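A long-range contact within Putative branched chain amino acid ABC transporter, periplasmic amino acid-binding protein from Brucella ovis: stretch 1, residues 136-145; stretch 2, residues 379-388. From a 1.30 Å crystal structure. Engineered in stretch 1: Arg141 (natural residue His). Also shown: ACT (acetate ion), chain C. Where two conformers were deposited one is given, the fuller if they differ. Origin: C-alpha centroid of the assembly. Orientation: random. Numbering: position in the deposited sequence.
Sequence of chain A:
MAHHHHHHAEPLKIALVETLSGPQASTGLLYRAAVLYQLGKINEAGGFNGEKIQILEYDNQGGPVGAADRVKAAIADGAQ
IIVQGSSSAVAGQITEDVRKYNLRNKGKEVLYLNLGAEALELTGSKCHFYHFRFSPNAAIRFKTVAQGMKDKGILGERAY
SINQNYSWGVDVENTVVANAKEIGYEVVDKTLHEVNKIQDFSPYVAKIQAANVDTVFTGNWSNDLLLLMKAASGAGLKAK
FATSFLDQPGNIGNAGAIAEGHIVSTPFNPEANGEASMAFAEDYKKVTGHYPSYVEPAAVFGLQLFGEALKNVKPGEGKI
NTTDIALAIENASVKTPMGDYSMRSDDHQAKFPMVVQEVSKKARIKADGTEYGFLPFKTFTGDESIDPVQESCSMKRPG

Stretch 1, residues 136-145: PNAAIRFKTV
Stretch 2 (379-388) TFTGDESIDP

Two hydrogen bonds pin the start of a helix, residues 138-145, against the turn that leaves a short helix, residues 382-385. In the shorter, Lys143 NZ donates to Ser385 O at 2.7 Å. The lysine points its CA-to-CB bond toward the other stretch and runs t, t, p, m along chi1 to chi4, which brings CE within 3.4 Å of Glu384 O; the ammonium thus meets the carbonyl end of the short helix. In the other, Asn137 ND2 donates to Asp387 OD1 at 2.9 Å and is nearly straight, at 174°. Both side chains point toward each other's stretch with chi1 p, near 60°. Asparagine suits this place because its amide works twice: while ND2 reaches across, Asn137 OD1 caps the helix by accepting from Ile140 N at 3.0 Å.

The stretches run in roughly opposite directions, with Asn137 meeting Asp387 and Thr144 meeting Phe380; in register, Ile140 and Asp387 have CA atoms 5.7 Å apart. Asn137 is extended at -132/178; from Ala138 the backbone is helical, near -65/-45 except at Phe142, -89/-25. Ile386 (-64/139) and Asp387 (-79/160) are extended after the short helix. That helix is capped by Thr381 OG1, which accepts from Glu384 N at 3.1 Å, while Ser385 OG (chi1 m) donates to Thr381 O at 2.8 Å.

Side-chain packing fills in around these bonds, and 376 Å² is buried, both sides summed. Ile140 starts sideways, but its m, t rotamer brings CD1 to 4.1 Å from Ile386 CA and CG1 to 3.4 Å from Ser385 O. Ala139 rests its methyl CB 3.8 Å from Asp387 CB. One turn beyond Ile140, buried Thr144 (chi1 p) donates OG1 to Ile140 O at 2.7 Å, is also bonded elsewhere in the structure, and sets CB 3.9 Å from Phe380 CD2. The Phe380 ring, chi1 m, meets Thr144 O obliquely, with CE2 at 3.5 Å from that oxygen.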

# COMPACT_ATOMS: atom_id res chain seq x y z
N PRO A 136 -3.03 3.39 1.02
CA PRO A 136 -3.00 4.05 2.33
C PRO A 136 -1.63 4.64 2.65
O PRO A 136 -0.65 4.49 1.90
CB PRO A 136 -3.32 2.91 3.31
CG PRO A 136 -4.07 1.90 2.47
CD PRO A 136 -3.41 1.97 1.12
N ASN A 137 -1.58 5.33 3.77
CA ASN A 137 -0.33 5.79 4.36
C ASN A 137 -0.37 5.43 5.85
O ASN A 137 -1.37 4.89 6.33
CB ASN A 137 -0.12 7.29 4.11
CG ASN A 137 -1.22 8.14 4.70
OD1 ASN A 137 -1.59 7.97 5.87
ND2 ASN A 137 -1.78 9.04 3.89
N ALA A 138 0.71 5.71 6.57
CA ALA A 138 0.79 5.29 7.97
C ALA A 138 -0.38 5.81 8.81
O ALA A 138 -0.88 5.10 9.68
CB ALA A 138 2.11 5.75 8.58
N ALA A 139 -0.79 7.04 8.55
CA ALA A 139 -1.87 7.65 9.32
C ALA A 139 -3.20 6.94 9.07
O ALA A 139 -3.93 6.62 10.01
CB ALA A 139 -1.98 9.14 9.02
N ILE A 140 -3.50 6.69 7.81
CA ILE A 140 -4.74 6.00 7.46
C ILE A 140 -4.74 4.58 8.03
O ILE A 140 -5.73 4.15 8.63
CB ILE A 140 -4.94 5.97 5.93
CG1 ILE A 140 -5.07 7.40 5.37
CG2 ILE A 140 -6.15 5.11 5.58
CD1 ILE A 140 -5.05 7.47 3.84
N ARG A 141 -3.64 3.85 7.84
CA ARG A 141 -3.55 2.48 8.34
C ARG A 141 -3.83 2.40 9.84
O ARG A 141 -4.64 1.58 10.30
CB ARG A 141 -2.17 1.88 8.08
CG ARG A 141 -1.83 1.57 6.63
CD ARG A 141 -2.58 0.39 6.06
NE ARG A 141 -1.99 0.03 4.77
CZ ARG A 141 -2.41 -0.96 4.00
NH1 ARG A 141 -3.42 -1.74 4.39
NH2 ARG A 141 -1.82 -1.18 2.83
N PHE A 142 -3.15 3.24 10.61
CA PHE A 142 -3.13 3.02 12.05
C PHE A 142 -4.24 3.70 12.82
O PHE A 142 -4.66 3.21 13.86
CB PHE A 142 -1.71 3.13 12.63
CG PHE A 142 -0.89 1.94 12.24
CD1 PHE A 142 -0.94 0.78 13.00
CD2 PHE A 142 -0.21 1.92 11.03
CE1 PHE A 142 -0.27 -0.36 12.61
CE2 PHE A 142 0.47 0.78 10.62
CZ PHE A 142 0.42 -0.37 11.40
N LYS A 143 -4.79 4.78 12.28
CA LYS A 143 -6.03 5.34 12.80
C LYS A 143 -7.15 4.33 12.60
O LYS A 143 -7.89 4.00 13.53
CB LYS A 143 -6.38 6.63 12.08
CG LYS A 143 -7.82 7.07 12.32
CD LYS A 143 -8.26 8.18 11.38
CE LYS A 143 -8.57 7.67 9.97
NZ LYS A 143 -7.39 7.68 9.06
N THR A 144 -7.29 3.84 11.37
CA THR A 144 -8.40 2.93 11.08
C THR A 144 -8.31 1.61 11.83
O THR A 144 -9.33 1.13 12.34
CB THR A 144 -8.65 2.69 9.56
OG1 THR A 144 -7.50 2.10 8.95
CG2 THR A 144 -9.01 3.99 8.84
N VAL A 145 -7.12 1.01 11.92
CA VAL A 145 -7.03 -0.27 12.61
C VAL A 145 -7.39 -0.12 14.09
O VAL A 145 -8.14 -0.93 14.65
CB VAL A 145 -5.66 -0.99 12.40
CG1 VAL A 145 -4.55 -0.40 13.28
CG2 VAL A 145 -5.81 -2.48 12.64
N THR A 379 -16.18 -1.21 8.09
CA THR A 379 -15.71 -0.46 6.93
C THR A 379 -15.87 1.02 7.20
O THR A 379 -16.95 1.49 7.56
CB THR A 379 -16.49 -0.81 5.66
OG1 THR A 379 -16.22 -2.17 5.30
CG2 THR A 379 -16.08 0.10 4.51
N PHE A 380 -14.77 1.76 7.05
CA PHE A 380 -14.81 3.21 7.15
C PHE A 380 -14.93 3.78 5.75
O PHE A 380 -14.25 3.31 4.82
CB PHE A 380 -13.54 3.73 7.81
CG PHE A 380 -13.42 3.37 9.26
CD1 PHE A 380 -14.20 4.02 10.21
CD2 PHE A 380 -12.54 2.38 9.68
CE1 PHE A 380 -14.10 3.69 11.56
CE2 PHE A 380 -12.43 2.05 11.03
CZ PHE A 380 -13.21 2.70 11.97
N THR A 381 -15.78 4.78 5.58
CA THR A 381 -15.92 5.44 4.28
C THR A 381 -14.64 6.17 3.91
O THR A 381 -13.74 6.33 4.73
CB THR A 381 -17.06 6.48 4.30
OG1 THR A 381 -16.70 7.53 5.21
CG2 THR A 381 -18.37 5.86 4.73
N GLY A 382 -14.55 6.60 2.65
CA GLY A 382 -13.44 7.42 2.20
C GLY A 382 -13.25 8.66 3.07
O GLY A 382 -12.15 8.96 3.51
N ASP A 383 -14.35 9.36 3.37
CA ASP A 383 -14.25 10.54 4.23
C ASP A 383 -13.76 10.19 5.64
O ASP A 383 -13.02 10.96 6.25
CB ASP A 383 -15.59 11.27 4.29
CG ASP A 383 -15.90 12.03 3.00
OD1 ASP A 383 -14.94 12.45 2.33
OD2 ASP A 383 -17.09 12.20 2.68
N GLU A 384 -14.18 9.04 6.15
CA GLU A 384 -13.74 8.59 7.46
C GLU A 384 -12.29 8.11 7.47
O GLU A 384 -11.63 8.16 8.51
CB GLU A 384 -14.67 7.48 7.98
CG GLU A 384 -16.06 7.97 8.39
CD GLU A 384 -17.03 6.84 8.70
OE1 GLU A 384 -16.83 5.73 8.17
OE2 GLU A 384 -17.99 7.04 9.47
N SER A 385 -11.80 7.67 6.31
CA SER A 385 -10.49 7.02 6.23
C SER A 385 -9.33 7.96 5.93
O SER A 385 -8.25 7.84 6.52
CB SER A 385 -10.51 5.89 5.19
OG SER A 385 -11.44 4.89 5.54
N ILE A 386 -9.53 8.88 4.99
CA ILE A 386 -8.42 9.71 4.54
C ILE A 386 -7.90 10.60 5.67
O ILE A 386 -8.68 11.13 6.47
CB ILE A 386 -8.80 10.53 3.28
CG1 ILE A 386 -7.53 11.08 2.61
CG2 ILE A 386 -9.83 11.65 3.61
CD1 ILE A 386 -7.77 11.70 1.25
N ASP A 387 -6.58 10.74 5.76
CA ASP A 387 -5.97 11.55 6.81
C ASP A 387 -6.07 13.03 6.44
O ASP A 387 -6.26 13.36 5.27
CB ASP A 387 -4.50 11.12 7.05
CG ASP A 387 -3.64 11.17 5.78
OD1 ASP A 387 -4.07 10.67 4.72
OD2 ASP A 387 -2.50 11.68 5.87
N PRO A 388 -5.95 13.92 7.42
CA PRO A 388 -5.98 15.35 7.10
C PRO A 388 -4.77 15.72 6.24
O PRO A 388 -3.75 15.05 6.31
CB PRO A 388 -5.86 16.02 8.47
CG PRO A 388 -6.28 14.99 9.45
CD PRO A 388 -5.88 13.67 8.87
C ACT C . -18.01 -5.07 6.85
O ACT C . -18.67 -5.09 7.91
OXT ACT C . -17.01 -4.31 6.86
CH3 ACT C . -18.36 -5.92 5.66